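Local atomic coordinates of nidogen (PDB entry 1NPE), a protein that probably helps link laminin to other components of basement membranes, the domain here being its six-bladed YWTD beta-propeller. Residues L116-L121 with M153-R158; N145-E149 with I160-L166; W183-G187 with L208-V214. All coordinates share one frame; numbering follows the deposited sequence.

Contact 1 (L116-L121 with M153-R158); sequences LFDTGL and MDGTNR
At a seam between neighbouring blades of the propeller, Leu116 and Phe117, at the end of the outermost strand 114-117 of one blade, pack on Gly155 and Arg158 in the turn between strands 147-152 and 159-162 of the next. Leu116 CD1 lies 3.8 Å from Gly155 CA, where a side chain would hardly fit. The Phe117 ring brings CE1 to 3.5 Å from Gly155 O and meets Trp138 as well. Arg158 leaves the turn with CG anti to its backbone N (chi1 178°) and stays extended as far as NE, running past the ring in the opposite sense. Its CD makes an off-centre CH-pi contact 4.2 Å from the Phe117 centroid. The guanidinium, its plane turned 55° from the ring, ends on the carbonyl of Thr119: NH1 donates to Thr119 O over 2.9 Å in a fairly straight bond (160°), and NH2 reaches Thr119 O at 3.3 Å. That oxygen lies in the guanidinium plane, so one acceptor takes both end nitrogens. NH2 also forms a salt bridge with Glu149. The carboxylate probably holds the charge while Thr119 O fixes the group's rotation, tying the interblade loop to the next blade.

Contact 2 (N145-E149 with I160-L166); sequences NPKIE and ILAQDNL
Ile148 and Leu166 meet because each first torsion sets its branch beside the backbone N: Ile148 CG1 with chi1 -55° and Leu166 CG with chi1 -73°. The two side chains cross at about a right angle, Ile148 CG1 lying 3.9 Å from Leu166 CD1. Ile148 CG1 is equally near, at 3.9 Å, to the methyl CB of Ala162. Leu166 CD1 also comes within 3.5 Å of Lys147 CA, while its CB packs 3.7 Å from CG of Pro146.

These residues belong to the two outer strands of one propeller blade, 147-152 and 159-162, paired as an antiparallel hairpin, and to the chain at their ends. Ile148 and Ala162 form a hydrogen-bonded pair, with Ile148 N donating to Ala162 O over 3.0 Å. On the return side a classic bulge sets both Leu161 and Ala162 opposite Ile148. Ile148 O takes a good bond from Leu161 N (2.8 Å, 160° at the hydrogen) and only a weak one from Ala162 N, so the register slips by one and Glu149 pairs with Ile160.

The sheet's two faces differ. Ile148 and Ala162 look toward Trp183 of the following blade, whereas Glu149 and Ile160 lie on the other face. There Lys147 stretches its extended chain until NZ forms a salt bridge with Glu149 OE2 at 3.3 Å, and NZ also donates to Gly120 O. Glu149 has a second cationic partner in Arg158. With two positive groups at a buried carboxylate, Glu149 is likely to stay ionised, its charge probably offset by Lys147 and Arg158, while the face of Ile148 and Ala162 packs largely on Trp183 and other apolar groups.

Contact 3 (W183-G187 with L208-V214); sequences WVDAG and LQYPFAV
A buried seam between two consecutive blades is filled here by Val184 and Ala186, at the end of strand 180-185, set against Pro211 and Val214 of the next blade's first strand, 211-217, and Tyr210 just ahead of it. The short strand segments 183-185 and 211-214 run antiparallel at 6.4 Å between axes, yet they meet through van der Waals contact, without a hydrogen bond from one segment to the other. Val184 is the central wedge. Its CB presses on Pro211 CB at 3.4 Å, tighter than usual for two carbons, as the side chains slide past in opposite directions. CG1 lies 3.7 Å from Val214 CB, and also meets Leu208 CD2 at 4.0 Å.

Further along, the methyl of Ala186 sits over the middle of the Tyr210 ring, CB 3.7 Å from the centroid and 8° off the normal, a CH-pi contact over the face. The Tyr210 CB points away from strand 180-185, but with CG anti to the backbone N (chi1 -153°) the ring swings back across Ala186. Trp226 meets the same ring nearly parallel, and the OH is hydrogen-bonded to a polar side chain of the other protein's chain, so the ring belongs to the binding surface, probably for laminin. Putting a leucine at Tyr210 removes the flat face and the hydroxyl, and would probably leave the Ala186 methyl poorly covered and the partner chain's polar group without its mate.

Asp185 shapes the turn that begins at itself: its OD1 accepts from Gly187 N over 2.7 Å, an Asx turn, and from Leu168 N. Apolar contact thus closes the seam, while its polar bonds shape the turn and reach the partner protein.

Following the chain from the N terminus, contact 1 opens at 116-121, just as one blade ends, and closes at 153-158, on the outer turn of the next blade. Contact 2 opens between these two segments, at 145-149, and closes past them at 160-166, so the two loops cross; salt bridge and packing at Glu149, with Gly120 O near Lys147 NZ, join them. Contact 3 follows in series, closing a loop from 183-187 to 208-214, two seams on from contact 1. Trp183 carries the connection back, packing on Ile148, Ala162 and Leu166 of contact 2. Contacts 1 and 3 never touch, so contact 2 bridges them, and together the three link four consecutive blades.

Contact 1 (L116-L121 with M153-R158)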
# COMPACT_ATOMS: atom_id res chain seq x y z
N LEU A 116 10.22 2.10 14.68
CA LEU A 116 11.59 1.82 14.26
C LEU A 116 12.14 2.96 13.41
O LEU A 116 13.26 3.42 13.65
CB LEU A 116 11.65 0.49 13.50
CG LEU A 116 12.97 -0.28 13.54
CD1 LEU A 116 13.37 -0.54 15.00
CD2 LEU A 116 12.84 -1.59 12.78
N PHE A 117 11.36 3.42 12.44
CA PHE A 117 11.77 4.52 11.57
C PHE A 117 10.56 5.38 11.24
O PHE A 117 9.46 4.87 11.08
CB PHE A 117 12.35 4.00 10.24
CG PHE A 117 13.54 3.09 10.40
CD1 PHE A 117 14.77 3.60 10.81
CD2 PHE A 117 13.44 1.73 10.12
CE1 PHE A 117 15.88 2.76 10.94
CE2 PHE A 117 14.54 0.88 10.24
CZ PHE A 117 15.77 1.40 10.65
N ASP A 118 10.76 6.69 11.09
CA ASP A 118 9.65 7.57 10.76
C ASP A 118 10.04 8.85 10.04
O ASP A 118 9.30 9.84 10.05
CB ASP A 118 8.81 7.90 12.01
CG ASP A 118 9.56 8.73 13.03
OD1 ASP A 118 10.80 8.86 12.91
OD2 ASP A 118 8.90 9.25 13.94
N THR A 119 11.22 8.83 9.44
CA THR A 119 11.72 9.96 8.67
C THR A 119 12.17 9.37 7.34
O THR A 119 12.50 8.20 7.28
CB THR A 119 12.90 10.68 9.37
OG1 THR A 119 13.95 9.74 9.66
CG2 THR A 119 12.44 11.34 10.66
N GLY A 120 12.12 10.17 6.28
CA GLY A 120 12.52 9.69 4.97
C GLY A 120 11.56 8.65 4.38
O GLY A 120 11.93 7.92 3.45
N LEU A 121 10.37 8.54 4.95
CA LEU A 121 9.37 7.58 4.47
C LEU A 121 8.17 8.35 3.94
O LEU A 121 7.60 9.17 4.64
CB LEU A 121 8.92 6.64 5.58
CG LEU A 121 9.98 5.73 6.19
CD1 LEU A 121 9.40 4.99 7.38
CD2 LEU A 121 10.51 4.75 5.15
N MET A 153 17.64 -5.44 11.90
CA MET A 153 16.31 -5.58 12.47
C MET A 153 16.19 -4.82 13.79
O MET A 153 15.09 -4.46 14.20
CB MET A 153 15.95 -7.06 12.66
CG MET A 153 15.49 -7.71 11.36
SD MET A 153 15.45 -9.50 11.41
CE MET A 153 14.09 -9.76 12.46
N ASP A 154 17.34 -4.52 14.40
CA ASP A 154 17.38 -3.78 15.67
C ASP A 154 17.24 -2.26 15.49
O ASP A 154 17.21 -1.52 16.47
CB ASP A 154 18.65 -4.12 16.48
CG ASP A 154 19.95 -3.76 15.75
OD1 ASP A 154 20.00 -2.74 15.03
OD2 ASP A 154 20.95 -4.49 15.92
N GLY A 155 17.19 -1.80 14.25
CA GLY A 155 17.03 -0.38 13.99
C GLY A 155 18.28 0.40 13.62
O GLY A 155 18.18 1.58 13.29
N THR A 156 19.44 -0.23 13.70
CA THR A 156 20.68 0.44 13.34
C THR A 156 21.05 0.17 11.89
O THR A 156 20.39 -0.62 11.20
CB THR A 156 21.89 -0.01 14.23
OG1 THR A 156 22.26 -1.36 13.90
CG2 THR A 156 21.54 0.08 15.72
N ASN A 157 22.08 0.87 11.42
CA ASN A 157 22.62 0.70 10.08
C ASN A 157 21.65 0.84 8.90
O ASN A 157 21.68 0.05 7.96
CB ASN A 157 23.37 -0.63 10.01
CG ASN A 157 24.54 -0.69 10.97
OD1 ASN A 157 24.39 -1.02 12.15
ND2 ASN A 157 25.73 -0.34 10.48
N ARG A 158 20.81 1.87 8.95
CA ARG A 158 19.87 2.12 7.87
C ARG A 158 20.65 2.68 6.68
O ARG A 158 21.55 3.51 6.85
CB ARG A 158 18.80 3.11 8.30
CG ARG A 158 17.82 3.45 7.19
CD ARG A 158 16.76 4.42 7.65
NE ARG A 158 15.84 4.75 6.56
CZ ARG A 158 14.86 5.64 6.65
NH1 ARG A 158 14.65 6.31 7.78
NH2 ARG A 158 14.08 5.86 5.60

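Contact 2 (N145-E149 with I160-L166)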
# COMPACT_ATOMS: atom_id res chain seq x y z
N ASN A 145 11.33 10.05 -5.42
CA ASN A 145 12.57 9.37 -5.05
C ASN A 145 12.32 7.96 -4.54
O ASN A 145 12.47 7.69 -3.35
CB ASN A 145 13.32 10.18 -3.98
CG ASN A 145 13.87 11.49 -4.51
OD1 ASN A 145 13.17 12.50 -4.56
ND2 ASN A 145 15.14 11.47 -4.93
N PRO A 146 11.95 7.04 -5.44
CA PRO A 146 11.69 5.64 -5.06
C PRO A 146 12.98 4.98 -4.56
O PRO A 146 14.07 5.31 -5.02
CB PRO A 146 11.23 5.02 -6.38
CG PRO A 146 12.01 5.80 -7.40
CD PRO A 146 11.85 7.22 -6.90
N LYS A 147 12.86 4.04 -3.63
CA LYS A 147 14.05 3.39 -3.11
C LYS A 147 13.83 2.04 -2.44
O LYS A 147 12.71 1.67 -2.11
CB LYS A 147 14.78 4.33 -2.15
CG LYS A 147 13.91 4.88 -1.05
CD LYS A 147 14.63 5.91 -0.19
CE LYS A 147 13.72 6.37 0.95
NZ LYS A 147 14.39 7.27 1.93
N ILE A 148 14.91 1.27 -2.38
CA ILE A 148 14.93 -0.02 -1.71
C ILE A 148 15.90 0.24 -0.57
O ILE A 148 17.04 0.67 -0.80
CB ILE A 148 15.51 -1.15 -2.61
CG1 ILE A 148 14.76 -1.23 -3.94
CG2 ILE A 148 15.43 -2.49 -1.89
CD1 ILE A 148 13.30 -1.64 -3.81
N GLU A 149 15.46 0.06 0.67
CA GLU A 149 16.34 0.30 1.81
C GLU A 149 16.54 -0.93 2.66
O GLU A 149 15.76 -1.89 2.60
CB GLU A 149 15.79 1.41 2.72
CG GLU A 149 15.68 2.79 2.11
CD GLU A 149 15.44 3.87 3.16
OE1 GLU A 149 16.42 4.31 3.81
OE2 GLU A 149 14.28 4.27 3.35
N ILE A 160 20.39 3.15 1.97
CA ILE A 160 19.72 2.94 0.70
C ILE A 160 20.51 1.90 -0.09
O ILE A 160 21.73 1.98 -0.19
CB ILE A 160 19.64 4.25 -0.11
CG1 ILE A 160 18.90 5.31 0.72
CG2 ILE A 160 18.92 4.02 -1.42
CD1 ILE A 160 18.79 6.67 0.04
N LEU A 161 19.80 0.90 -0.61
CA LEU A 161 20.40 -0.18 -1.38
C LEU A 161 20.32 0.10 -2.88
O LEU A 161 21.27 -0.15 -3.62
CB LEU A 161 19.69 -1.49 -1.03
CG LEU A 161 20.49 -2.75 -0.70
CD1 LEU A 161 21.68 -2.46 0.21
CD2 LEU A 161 19.56 -3.76 -0.05
N ALA A 162 19.18 0.59 -3.34
CA ALA A 162 18.95 0.92 -4.75
C ALA A 162 18.13 2.19 -4.80
O ALA A 162 17.20 2.37 -4.00
CB ALA A 162 18.22 -0.22 -5.46
N GLN A 163 18.44 3.06 -5.75
CA GLN A 163 17.77 4.35 -5.87
C GLN A 163 17.50 4.70 -7.33
O GLN A 163 16.44 5.23 -7.67
CB GLN A 163 18.68 5.41 -5.25
CG GLN A 163 18.00 6.62 -4.70
CD GLN A 163 19.00 7.52 -3.98
OE1 GLN A 163 19.33 7.30 -2.82
NE2 GLN A 163 19.52 8.50 -4.70
N ASP A 164 18.49 4.43 -8.17
CA ASP A 164 18.40 4.70 -9.60
C ASP A 164 17.60 3.64 -10.33
O ASP A 164 17.50 2.50 -9.87
CB ASP A 164 19.80 4.75 -10.22
CG ASP A 164 20.63 5.92 -9.71
OD1 ASP A 164 20.08 6.80 -9.00
OD2 ASP A 164 21.83 5.96 -10.04
N ASN A 165 17.06 4.03 -11.47
CA ASN A 165 16.26 3.14 -12.31
C ASN A 165 15.17 2.38 -11.56
O ASN A 165 15.01 1.17 -11.72
CB ASN A 165 17.17 2.17 -13.06
CG ASN A 165 18.11 2.88 -14.02
OD1 ASN A 165 19.30 2.58 -14.08
ND2 ASN A 165 17.57 3.84 -14.78
N LEU A 166 14.48 3.10 -10.68
CA LEU A 166 13.36 2.54 -9.92
C LEU A 166 12.17 3.43 -10.23
O LEU A 166 12.33 4.64 -10.40
CB LEU A 166 13.64 2.58 -8.41
CG LEU A 166 14.64 1.62 -7.76
CD1 LEU A 166 14.72 1.89 -6.25
CD2 LEU A 166 14.22 0.18 -8.00

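Contact 3 (W183-G187 with L208-V214)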
# COMPACT_ATOMS: atom_id res chain seq x y z
N TRP A 183 12.79 -7.44 -6.12
CA TRP A 183 11.62 -6.59 -5.99
C TRP A 183 10.91 -6.55 -7.33
O TRP A 183 11.47 -6.95 -8.35
CB TRP A 183 12.01 -5.17 -5.55
CG TRP A 183 12.83 -4.38 -6.51
CD1 TRP A 183 12.37 -3.64 -7.57
CD2 TRP A 183 14.25 -4.20 -6.49
NE1 TRP A 183 13.42 -3.01 -8.19
CE2 TRP A 183 14.59 -3.33 -7.55
CE3 TRP A 183 15.28 -4.68 -5.66
CZ2 TRP A 183 15.90 -2.93 -7.81
CZ3 TRP A 183 16.59 -4.28 -5.92
CH2 TRP A 183 16.88 -3.41 -6.99
N VAL A 184 9.64 -6.16 -7.31
CA VAL A 184 8.85 -6.03 -8.54
C VAL A 184 8.51 -4.55 -8.65
O VAL A 184 8.15 -3.91 -7.66
CB VAL A 184 7.57 -6.91 -8.51
CG1 VAL A 184 7.96 -8.38 -8.52
CG2 VAL A 184 6.71 -6.60 -7.29
N ASP A 185 8.67 -4.01 -9.85
CA ASP A 185 8.47 -2.58 -10.07
C ASP A 185 7.40 -2.30 -11.11
O ASP A 185 7.56 -2.64 -12.27
CB ASP A 185 9.82 -1.98 -10.50
CG ASP A 185 9.87 -0.46 -10.37
OD1 ASP A 185 8.94 0.21 -10.84
OD2 ASP A 185 10.86 0.05 -9.82
N ALA A 186 6.32 -1.66 -10.68
CA ALA A 186 5.21 -1.35 -11.59
C ALA A 186 5.45 -0.08 -12.41
O ALA A 186 4.58 0.34 -13.17
CB ALA A 186 3.91 -1.25 -10.81
N GLY A 187 6.62 0.52 -12.23
CA GLY A 187 6.98 1.73 -12.96
C GLY A 187 7.94 1.41 -14.09
O GLY A 187 7.79 1.92 -15.21
N LEU A 208 6.89 -7.26 -16.88
CA LEU A 208 5.90 -7.32 -15.81
C LEU A 208 4.91 -6.16 -15.97
O LEU A 208 5.28 -5.00 -15.90
CB LEU A 208 6.55 -7.33 -14.43
CG LEU A 208 7.30 -8.61 -14.00
CD1 LEU A 208 8.58 -8.78 -14.82
CD2 LEU A 208 7.62 -8.55 -12.51
N GLN A 209 3.64 -6.51 -16.18
CA GLN A 209 2.58 -5.52 -16.40
C GLN A 209 2.32 -4.53 -15.26
O GLN A 209 2.53 -3.33 -15.43
CB GLN A 209 1.29 -6.25 -16.79
CG GLN A 209 1.47 -7.20 -17.97
CD GLN A 209 0.71 -6.75 -19.21
OE1 GLN A 209 1.13 -5.83 -19.92
NE2 GLN A 209 -0.42 -7.40 -19.48
N TYR A 210 1.83 -5.01 -14.12
CA TYR A 210 1.58 -4.13 -12.98
C TYR A 210 1.65 -4.92 -11.69
O TYR A 210 0.64 -5.16 -11.03
CB TYR A 210 0.23 -3.41 -13.09
CG TYR A 210 0.24 -2.09 -12.33
CD1 TYR A 210 0.47 -0.88 -13.00
CD2 TYR A 210 0.13 -2.06 -10.94
CE1 TYR A 210 0.59 0.32 -12.30
CE2 TYR A 210 0.25 -0.86 -10.24
CZ TYR A 210 0.48 0.32 -10.92
OH TYR A 210 0.64 1.48 -10.23
N PRO A 211 2.87 -5.31 -11.30
CA PRO A 211 3.13 -6.08 -10.08
C PRO A 211 2.81 -5.28 -8.83
O PRO A 211 3.10 -4.09 -8.76
CB PRO A 211 4.64 -6.31 -10.14
CG PRO A 211 5.04 -6.02 -11.52
CD PRO A 211 4.13 -4.93 -11.96
N PHE A 212 2.23 -5.95 -7.84
CA PHE A 212 1.93 -5.32 -6.57
C PHE A 212 2.75 -5.92 -5.43
O PHE A 212 3.32 -5.19 -4.62
CB PHE A 212 0.45 -5.42 -6.21
CG PHE A 212 0.15 -4.85 -4.86
CD1 PHE A 212 -0.00 -3.47 -4.69
CD2 PHE A 212 0.11 -5.67 -3.72
CE1 PHE A 212 -0.17 -2.92 -3.43
CE2 PHE A 212 -0.06 -5.12 -2.46
CZ PHE A 212 -0.20 -3.74 -2.31
N ALA A 213 2.74 -7.24 -5.32
CA ALA A 213 3.49 -7.92 -4.27
C ALA A 213 4.22 -9.12 -4.83
O ALA A 213 3.88 -9.62 -5.90
CB ALA A 213 2.56 -8.35 -3.15
N VAL A 214 5.21 -9.59 -4.08
CA VAL A 214 5.99 -10.73 -4.52
C VAL A 214 6.52 -11.50 -3.34
O VAL A 214 6.68 -10.96 -2.24
CB VAL A 214 7.18 -10.27 -5.39
CG1 VAL A 214 8.20 -9.51 -4.54
CG2 VAL A 214 7.81 -11.45 -6.10